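Local atomic coordinates of ABC-type transport auxiliary lipoprotein component domain-containing protein (Xanthomonas campestris pv. campestris, PDB entry 2IQI), a protein that is of unknown function but probably serves as the lipoprotein accessory component of an ABC-type transport system. Residues 46-51 with 61-66; 28-33 with 85-90; 126-131 with 142-147. One frame throughout, in Å; residues are numbered along the deposited sequence.

Contact 1 (46-51 with 61-66)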
loop_
_atom_site.group_PDB
_atom_site.type_symbol
_atom_site.label_atom_id
_atom_site.label_comp_id
_atom_site.label_asym_id
_atom_site.label_seq_id
_atom_site.Cartn_x
_atom_site.Cartn_y
_atom_site.Cartn_z
ATOM N N PRO A 46 -8.186 12.389 -3.402
ATOM C CA PRO A 46 -9.242 11.508 -2.906
ATOM C C PRO A 46 -10.119 10.879 -4.021
ATOM O O PRO A 46 -11.078 10.127 -3.732
ATOM C CB PRO A 46 -10.050 12.419 -1.961
ATOM C CG PRO A 46 -9.847 13.784 -2.497
ATOM C CD PRO A 46 -8.445 13.805 -3.079
ATOM N N ARG A 47 -9.793 11.164 -5.279
ATOM C CA ARG A 47 -10.626 10.642 -6.354
ATOM C C ARG A 47 -10.219 9.232 -6.678
ATOM O O ARG A 47 -9.119 8.798 -6.335
ATOM C CB ARG A 47 -10.541 11.512 -7.586
ATOM C CG ARG A 47 -11.278 12.801 -7.467
ATOM C CD ARG A 47 -10.848 13.593 -8.640
ATOM N NE ARG A 47 -10.893 15.026 -8.390
ATOM C CZ ARG A 47 -10.469 15.933 -9.269
ATOM N NH1 ARG A 47 -9.970 15.529 -10.446
ATOM N NH2 ARG A 47 -10.551 17.234 -8.989
ATOM N N ILE A 48 -11.127 8.509 -7.318
ATOM C CA ILE A 48 -10.926 7.092 -7.572
ATOM C C ILE A 48 -10.671 6.901 -9.031
ATOM O O ILE A 48 -11.548 7.124 -9.856
ATOM C CB ILE A 48 -12.122 6.242 -7.132
ATOM C CG1 ILE A 48 -12.491 6.561 -5.684
ATOM C CG2 ILE A 48 -11.783 4.762 -7.342
ATOM C CD1 ILE A 48 -13.575 5.738 -5.093
ATOM N N ASN A 49 -9.461 6.481 -9.352
ATOM C CA ASN A 49 -9.093 6.219 -10.730
ATOM C C ASN A 49 -9.673 4.950 -11.324
ATOM O O ASN A 49 -9.864 3.923 -10.642
ATOM C CB ASN A 49 -7.595 6.200 -10.851
ATOM C CG ASN A 49 -6.968 7.476 -10.347
ATOM O OD1 ASN A 49 -7.640 8.491 -10.234
ATOM N ND2 ASN A 49 -5.666 7.433 -10.058
ATOM N N VAL A 50 -9.963 5.054 -12.612
ATOM C CA VAL A 50 -10.479 3.952 -13.374
ATOM C C VAL A 50 -9.864 4.024 -14.772
ATOM O O VAL A 50 -9.753 5.093 -15.349
ATOM C CB VAL A 50 -12.045 3.959 -13.368
ATOM C CG1 VAL A 50 -12.593 5.308 -13.810
ATOM C CG2 VAL A 50 -12.637 2.797 -14.209
ATOM N N ARG A 51 -9.420 2.882 -15.279
ATOM C CA ARG A 51 -8.866 2.762 -16.622
ATOM C C ARG A 51 -9.848 1.933 -17.461
ATOM O O ARG A 51 -9.750 0.704 -17.496
ATOM C CB ARG A 51 -7.507 2.056 -16.531
ATOM C CG ARG A 51 -6.745 1.894 -17.849
ATOM C CD ARG A 51 -5.357 1.348 -17.658
ATOM N NE ARG A 51 -4.626 2.064 -16.610
ATOM C CZ ARG A 51 -3.671 2.961 -16.818
ATOM N NH1 ARG A 51 -3.300 3.298 -18.041
ATOM N NH2 ARG A 51 -3.081 3.517 -15.784
ATOM N N HIS A 61 -17.446 9.106 -11.270
ATOM C CA HIS A 61 -18.167 10.297 -10.835
ATOM C C HIS A 61 -19.066 10.011 -9.628
ATOM O O HIS A 61 -19.649 8.937 -9.518
ATOM C CB HIS A 61 -18.856 11.016 -12.004
ATOM C CG HIS A 61 -17.898 11.809 -12.845
ATOM N ND1 HIS A 61 -17.295 11.298 -13.983
ATOM C CD2 HIS A 61 -17.386 13.058 -12.681
ATOM C CE1 HIS A 61 -16.482 12.206 -14.500
ATOM N NE2 HIS A 61 -16.514 13.281 -13.725
ATOM N N GLY A 62 -19.102 10.948 -8.691
ATOM C CA GLY A 62 -19.942 10.783 -7.500
ATOM C C GLY A 62 -19.479 9.712 -6.522
ATOM O O GLY A 62 -20.270 9.191 -5.713
ATOM N N ALA A 63 -18.193 9.379 -6.607
ATOM C CA ALA A 63 -17.530 8.507 -5.651
ATOM C C ALA A 63 -16.163 9.103 -5.309
ATOM O O ALA A 63 -15.521 9.709 -6.167
ATOM C CB ALA A 63 -17.390 7.123 -6.225
ATOM N N GLY A 64 -15.727 8.960 -4.060
ATOM C CA GLY A 64 -14.361 9.339 -3.688
ATOM C C GLY A 64 -13.903 8.583 -2.463
ATOM O O GLY A 64 -14.698 7.883 -1.825
ATOM N N TRP A 65 -12.626 8.756 -2.125
ATOM C CA TRP A 65 -11.987 8.159 -0.937
ATOM C C TRP A 65 -11.986 9.123 0.296
ATOM O O TRP A 65 -11.709 10.307 0.140
ATOM C CB TRP A 65 -10.527 7.862 -1.257
ATOM C CG TRP A 65 -10.199 6.846 -2.312
ATOM C CD1 TRP A 65 -9.381 7.035 -3.387
ATOM C CD2 TRP A 65 -10.641 5.486 -2.382
ATOM N NE1 TRP A 65 -9.291 5.881 -4.127
ATOM C CE2 TRP A 65 -10.062 4.917 -3.534
ATOM C CE3 TRP A 65 -11.496 4.700 -1.601
ATOM C CZ2 TRP A 65 -10.303 3.604 -3.918
ATOM C CZ3 TRP A 65 -11.721 3.390 -1.973
ATOM C CH2 TRP A 65 -11.127 2.856 -3.122
ATOM N N ALA A 66 -12.243 8.610 1.505
ATOM C CA ALA A 66 -12.101 9.386 2.750
ATOM C C ALA A 66 -10.748 10.111 2.918
ATOM O O ALA A 66 -10.673 11.218 3.462
ATOM C CB ALA A 66 -12.336 8.484 3.946
HETATM O O HOH W 1 -7.817 5.920 -6.919
#
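The chain segments 46-51 and 61-66 come together at one end, with Pro46 beside Trp65 and Arg47 beside Gly64, and then part, so that the later residues of 46-51 run away from the strand 63-65. A single direct backbone hydrogen bond joins them: Trp65 N donates a hydrogen bond to Pro46 O at 2.6 Å, almost straight at 174° and lying in the plane of the carbonyl. The indole of Trp65 and the side chain of Ile48 carry most of the remaining contact. With its CG anti to the carbonyl carbon (chi1 -64°), the tryptophan swings back beside the backbone N, and Ile48 crosses it at about a right angle. Ile48 CG1 stands over one indole face, 3.6 Å from the centroid of the five-membered ring and only 13° off its normal, a CH-pi contact. Ile48 CD1 lies above the six-membered ring and also touches Gly64, while Ile48 CG2 falls outside the ring's outline, 3.9 Å from Trp65 CZ2. The same CD1 also meets Ala63 CB at 4.2 Å. The contact bridges two sheets of the fold, since strand 49-51 belongs to the large mixed sheet, through strands 58-59 and 112-113, whereas strand 63-65 pairs in parallel with strand 11-13. Tyr13 of that strand packs on Ile48, Ala63 and Trp65, and Phe162 of the long helix 155-185 meets the indole edge-to-face. At the rim of the ring, in its plane, a water accepts a hydrogen bond from Trp65 NE1 at 3.2 Å. The same water accepts from Asn49 N and donates to Arg47 O, so it satisfies the indole N-H and ties it to the backbone where 46-51 diverges.

Contact 2 (28-33 with 85-90)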
loop_
_atom_site.group_PDB
_atom_site.type_symbol
_atom_site.label_atom_id
_atom_site.label_comp_id
_atom_site.label_asym_id
_atom_site.label_seq_id
_atom_site.Cartn_x
_atom_site.Cartn_y
_atom_site.Cartn_z
ATOM N N VAL A 28 11.586 -8.061 15.915
ATOM C CA VAL A 28 12.818 -7.296 15.773
ATOM C C VAL A 28 13.011 -6.307 16.922
ATOM O O VAL A 28 12.182 -6.228 17.826
ATOM C CB VAL A 28 12.922 -6.544 14.417
ATOM C CG1 VAL A 28 12.746 -7.505 13.228
ATOM C CG2 VAL A 28 11.948 -5.396 14.369
ATOM N N SER A 29 14.111 -5.559 16.891
ATOM C CA SER A 29 14.318 -4.493 17.872
ATOM C C SER A 29 14.972 -3.226 17.269
ATOM O O SER A 29 15.293 -2.285 18.011
ATOM C CB SER A 29 15.151 -5.001 19.033
ATOM O OG SER A 29 16.501 -5.006 18.629
ATOM N N TRP A 30 15.182 -3.212 15.941
ATOM C CA TRP A 30 15.506 -1.962 15.254
ATOM C C TRP A 30 14.223 -1.095 15.133
ATOM O O TRP A 30 13.115 -1.502 15.583
ATOM C CB TRP A 30 16.217 -2.199 13.916
ATOM C CG TRP A 30 15.629 -3.311 13.118
ATOM C CD1 TRP A 30 15.991 -4.608 13.155
ATOM C CD2 TRP A 30 14.554 -3.222 12.176
ATOM N NE1 TRP A 30 15.226 -5.343 12.292
ATOM C CE2 TRP A 30 14.326 -4.517 11.684
ATOM C CE3 TRP A 30 13.753 -2.168 11.704
ATOM C CZ2 TRP A 30 13.338 -4.798 10.717
ATOM C CZ3 TRP A 30 12.758 -2.452 10.742
ATOM C CH2 TRP A 30 12.572 -3.755 10.258
ATOM N N GLN A 31 14.376 0.108 14.575
ATOM C CA GLN A 31 13.331 1.098 14.644
ATOM C C GLN A 31 13.060 1.570 13.262
ATOM O O GLN A 31 14.013 1.755 12.486
ATOM C CB GLN A 31 13.743 2.260 15.519
ATOM C CG GLN A 31 13.915 1.864 16.980
ATOM C CD GLN A 31 13.866 3.051 17.947
ATOM O OE1 GLN A 31 13.599 2.862 19.151
ATOM N NE2 GLN A 31 14.097 4.283 17.425
ATOM N N LEU A 32 11.762 1.758 12.960
ATOM C CA LEU A 32 11.316 1.987 11.608
ATOM C C LEU A 32 10.633 3.321 11.424
ATOM O O LEU A 32 9.678 3.679 12.132
ATOM C CB LEU A 32 10.408 0.844 11.121
ATOM C CG LEU A 32 9.916 0.838 9.653
ATOM C CD1 LEU A 32 11.055 0.789 8.635
ATOM C CD2 LEU A 32 8.952 -0.298 9.400
ATOM N N LEU A 33 11.129 4.054 10.445
ATOM C CA LEU A 33 10.470 5.266 10.031
ATOM C C LEU A 33 9.745 4.970 8.708
ATOM O O LEU A 33 10.401 4.582 7.727
ATOM C CB LEU A 33 11.466 6.436 9.872
ATOM C CG LEU A 33 10.850 7.593 9.063
ATOM C CD1 LEU A 33 9.816 8.285 9.899
ATOM C CD2 LEU A 33 11.857 8.600 8.495
ATOM N N GLY A 85 2.792 -6.777 16.565
ATOM C CA GLY A 85 3.507 -7.321 17.710
ATOM C C GLY A 85 4.967 -7.600 17.387
ATOM O O GLY A 85 5.727 -7.985 18.255
ATOM N N LYS A 86 5.394 -7.364 16.153
ATOM C CA LYS A 86 6.746 -7.725 15.734
ATOM C C LYS A 86 7.776 -6.609 15.881
ATOM O O LYS A 86 8.977 -6.873 15.882
ATOM C CB LYS A 86 6.728 -8.285 14.310
ATOM C CG LYS A 86 5.755 -9.465 14.110
ATOM C CD LYS A 86 6.223 -10.713 14.832
ATOM C CE LYS A 86 5.118 -11.741 14.868
ATOM N NZ LYS A 86 5.646 -13.102 15.141
ATOM N N ILE A 87 7.303 -5.377 16.036
ATOM C CA ILE A 87 8.182 -4.198 16.048
ATOM C C ILE A 87 7.647 -3.106 16.977
ATOM O O ILE A 87 6.562 -2.586 16.780
ATOM C CB ILE A 87 8.393 -3.613 14.623
ATOM C CG1 ILE A 87 9.299 -2.398 14.666
ATOM C CG2 ILE A 87 7.066 -3.242 13.970
ATOM C CD1 ILE A 87 9.847 -2.027 13.332
ATOM N N ALA A 88 8.439 -2.760 17.983
ATOM C CA ALA A 88 7.989 -1.856 19.012
ATOM C C ALA A 88 8.105 -0.422 18.549
ATOM O O ALA A 88 7.424 0.432 19.098
ATOM C CB ALA A 88 8.765 -2.078 20.327
ATOM N N ALA A 89 8.939 -0.142 17.553
ATOM C CA ALA A 89 9.143 1.254 17.158
ATOM C C ALA A 89 8.896 1.561 15.679
ATOM O O ALA A 89 9.763 1.351 14.838
ATOM C CB ALA A 89 10.541 1.757 17.606
ATOM N N VAL A 90 7.709 2.070 15.374
ATOM C CA VAL A 90 7.380 2.499 14.032
ATOM C C VAL A 90 6.869 3.885 14.157
ATOM O O VAL A 90 6.074 4.141 15.033
ATOM C CB VAL A 90 6.203 1.738 13.432
ATOM C CG1 VAL A 90 6.363 1.684 11.908
ATOM C CG2 VAL A 90 6.070 0.368 14.038
HETATM O O HOH W 2 11.098 -2.366 18.011
#
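Two direct backbone hydrogen bonds hold 28-33 against 85-90, both received nearly along the C=O axis: Val28 N to Lys86 O at 2.9 Å and, further along, Leu32 N to Ala89 O at 2.8 Å. Between them the chains are linked through a water that accepts from Ala88 N and donates to Trp30 O. Within the paired strands, Leu32 pairs in parallel with Val90, and Val90 CA makes a C-H...O contact of 3.2 Å to Leu32 O.

Apolar packing centres on Ile87. Its CG1 is anti to the backbone N (chi1 180°), which carries CD1 to 3.7 Å from Leu32 CB and 3.9 Å from Trp30 CZ3, the isoleucine crossing the tryptophan at about a right angle. Val28 lies alongside Ile87, with CG2 4.0 Å from Ile87 CB, and the same methyl sits over one face of the Trp30 indole. Leu32 and Val90 point the same way, CD2 to CG1. Across the sheet from them, the extended Gln31 side chain passes over Ala89, with CG 3.4 Å from Ala89 CB.

Phe81 of helix 69-82 packs on Leu32, Ile87 and Val90, while helix 155-185 covers Val28 and Leu32 and receives the Trp30 NE1 hydrogen bond at Gln182; strand 101-110 flanks strand 31-34, parallel to it.

Contact 3 (126-131 with 142-147)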
loop_
_atom_site.group_PDB
_atom_site.type_symbol
_atom_site.label_atom_id
_atom_site.label_comp_id
_atom_site.label_asym_id
_atom_site.label_seq_id
_atom_site.Cartn_x
_atom_site.Cartn_y
_atom_site.Cartn_z
ATOM N N LEU A 126 3.168 -0.646 -6.578
ATOM C CA LEU A 126 4.069 0.237 -5.827
ATOM C C LEU A 126 5.507 -0.328 -5.643
ATOM O O LEU A 126 5.729 -1.556 -5.762
ATOM C CB LEU A 126 3.449 0.642 -4.499
ATOM C CG LEU A 126 3.145 -0.493 -3.509
ATOM C CD1 LEU A 126 4.415 -0.906 -2.731
ATOM C CD2 LEU A 126 1.907 -0.219 -2.551
ATOM N N ASN A 127 6.473 0.562 -5.353
ATOM C CA ASN A 127 7.849 0.153 -5.111
ATOM C C ASN A 127 8.327 0.626 -3.742
ATOM O O ASN A 127 8.242 1.816 -3.418
ATOM C CB ASN A 127 8.738 0.727 -6.201
ATOM C CG ASN A 127 10.195 0.375 -6.022
ATOM O OD1 ASN A 127 10.967 1.166 -5.450
ATOM N ND2 ASN A 127 10.599 -0.805 -6.520
ATOM N N ALA A 128 8.820 -0.301 -2.931
ATOM C CA ALA A 128 9.363 0.036 -1.621
ATOM C C ALA A 128 10.865 -0.041 -1.634
ATOM O O ALA A 128 11.448 -0.984 -2.154
ATOM C CB ALA A 128 8.833 -0.922 -0.557
ATOM N N LYS A 129 11.496 0.957 -1.056
ATOM C CA LYS A 129 12.895 0.861 -0.761
ATOM C C LYS A 129 12.977 0.820 0.738
ATOM O O LYS A 129 12.225 1.548 1.426
ATOM C CB LYS A 129 13.596 2.112 -1.243
ATOM C CG LYS A 129 13.627 2.266 -2.723
ATOM C CD LYS A 129 14.420 3.472 -3.073
ATOM C CE LYS A 129 14.865 3.306 -4.490
ATOM N NZ LYS A 129 13.771 3.230 -5.500
ATOM N N LEU A 130 13.867 -0.014 1.251
ATOM C CA LEU A 130 14.257 0.041 2.631
ATOM C C LEU A 130 15.679 0.595 2.680
ATOM O O LEU A 130 16.593 0.066 2.049
ATOM C CB LEU A 130 14.192 -1.351 3.243
ATOM C CG LEU A 130 14.493 -1.381 4.737
ATOM C CD1 LEU A 130 13.389 -0.601 5.508
ATOM C CD2 LEU A 130 14.627 -2.780 5.252
ATOM N N LEU A 131 15.857 1.686 3.398
ATOM C CA LEU A 131 17.155 2.356 3.542
ATOM C C LEU A 131 17.644 2.235 4.965
ATOM O O LEU A 131 16.847 2.173 5.911
ATOM C CB LEU A 131 17.029 3.831 3.200
ATOM C CG LEU A 131 16.751 4.118 1.727
ATOM C CD1 LEU A 131 16.283 5.554 1.508
ATOM C CD2 LEU A 131 18.041 3.854 0.903
ATOM N N ARG A 142 11.870 -3.464 -3.932
ATOM C CA ARG A 142 10.964 -4.460 -4.471
ATOM C C ARG A 142 9.676 -3.844 -4.966
ATOM O O ARG A 142 9.053 -3.037 -4.288
ATOM C CB ARG A 142 10.632 -5.532 -3.440
ATOM C CG ARG A 142 9.713 -6.551 -4.029
ATOM C CD ARG A 142 9.396 -7.698 -3.151
ATOM N NE ARG A 142 10.527 -8.596 -3.021
ATOM C CZ ARG A 142 10.480 -9.743 -2.352
ATOM N NH1 ARG A 142 9.338 -10.142 -1.772
ATOM N NH2 ARG A 142 11.567 -10.498 -2.271
ATOM N N THR A 143 9.262 -4.273 -6.153
ATOM C CA THR A 143 7.982 -3.897 -6.730
ATOM C C THR A 143 6.925 -4.894 -6.295
ATOM O O THR A 143 7.159 -6.084 -6.340
ATOM C CB THR A 143 8.113 -3.822 -8.234
ATOM O OG1 THR A 143 8.970 -2.719 -8.530
ATOM C CG2 THR A 143 6.776 -3.590 -8.915
ATOM N N PHE A 144 5.798 -4.386 -5.811
ATOM C CA PHE A 144 4.651 -5.198 -5.398
ATOM C C PHE A 144 3.495 -4.810 -6.290
ATOM O O PHE A 144 3.218 -3.627 -6.385
ATOM C CB PHE A 144 4.266 -4.894 -3.939
ATOM C CG PHE A 144 5.292 -5.331 -2.928
ATOM C CD1 PHE A 144 5.228 -6.592 -2.355
ATOM C CD2 PHE A 144 6.333 -4.471 -2.551
ATOM C CE1 PHE A 144 6.180 -6.979 -1.419
ATOM C CE2 PHE A 144 7.275 -4.846 -1.618
ATOM C CZ PHE A 144 7.200 -6.116 -1.037
ATOM N N THR A 145 2.829 -5.779 -6.918
ATOM C CA THR A 145 1.627 -5.531 -7.715
ATOM C C THR A 145 0.507 -6.417 -7.197
ATOM O O THR A 145 0.653 -7.625 -7.161
ATOM C CB THR A 145 1.790 -5.909 -9.252
ATOM O OG1 THR A 145 3.063 -5.489 -9.743
ATOM C CG2 THR A 145 0.724 -5.262 -10.089
ATOM N N VAL A 146 -0.629 -5.841 -6.865
ATOM C CA VAL A 146 -1.749 -6.653 -6.502
ATOM C C VAL A 146 -2.961 -6.234 -7.323
ATOM O O VAL A 146 -3.219 -5.035 -7.477
ATOM C CB VAL A 146 -2.034 -6.514 -5.021
ATOM C CG1 VAL A 146 -3.360 -7.159 -4.661
ATOM C CG2 VAL A 146 -0.926 -7.154 -4.225
ATOM N N ALA A 147 -3.684 -7.215 -7.878
ATOM C CA ALA A 147 -4.960 -6.951 -8.582
ATOM C C ALA A 147 -6.063 -7.877 -8.076
ATOM O O ALA A 147 -5.919 -9.111 -8.059
ATOM C CB ALA A 147 -4.795 -7.068 -10.104
#
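Leu126 and Phe144, which bury the most surface here, face each other as an antiparallel hydrogen-bonded pair. Phe144 N bonds to Leu126 O at 2.8 Å and Leu126 N to Phe144 O at 3.0 Å, both nearly along the C=O axis. Leu126 has CG in the crowded position between backbone N and carbonyl carbon (chi1 62°), and its CD1 comes within 4.1 Å of Phe144 CD2 as the side chains cross obliquely. Ala128 CB lies at the edge of the phenyl ring, 4.4 Å from CE2. Over one ring face passes CG of Arg142, the third large contributor, whose backbone is tied to Ala128 by bonds in both directions. Between these pairs, Asn127 and Thr143 form a non-hydrogen-bonded pair on the other face of the sheet. There Asn127 ND2 reaches across to Thr143 OG1 at 3.2 Å, with the hydroxyl oxygen close to the amide plane. Helix 155-185 covers the Leu126 face: Trp176 meets Phe144 edge-to-face, and Leu173 packs on Ala128. The arrangement is that of a twisted beta hairpin, strands 121-132 and 137-149, the segments crossing at 148°, with one face laid against a long helix.

All three contacts reach the same large mixed sheet. Contact 1 and contact 2 lie on opposite sides of the chain's centre, their centres about 34 Å apart and their nearest atoms about 21 Å apart, although along the sequence contact 1 is nested within the loop that contact 2 closes. Contact 3 follows both and lies nearest the middle, its centre about 8 Å from the chain's centre. It touches contact 2 directly, Leu32 CD1 meeting Leu130 CD1 at 4.1 Å, but stays about 11 Å from contact 1 at the nearest atoms. Helix 155-185 is common to all three, packing on Trp65, Leu32 and Phe144 in turn.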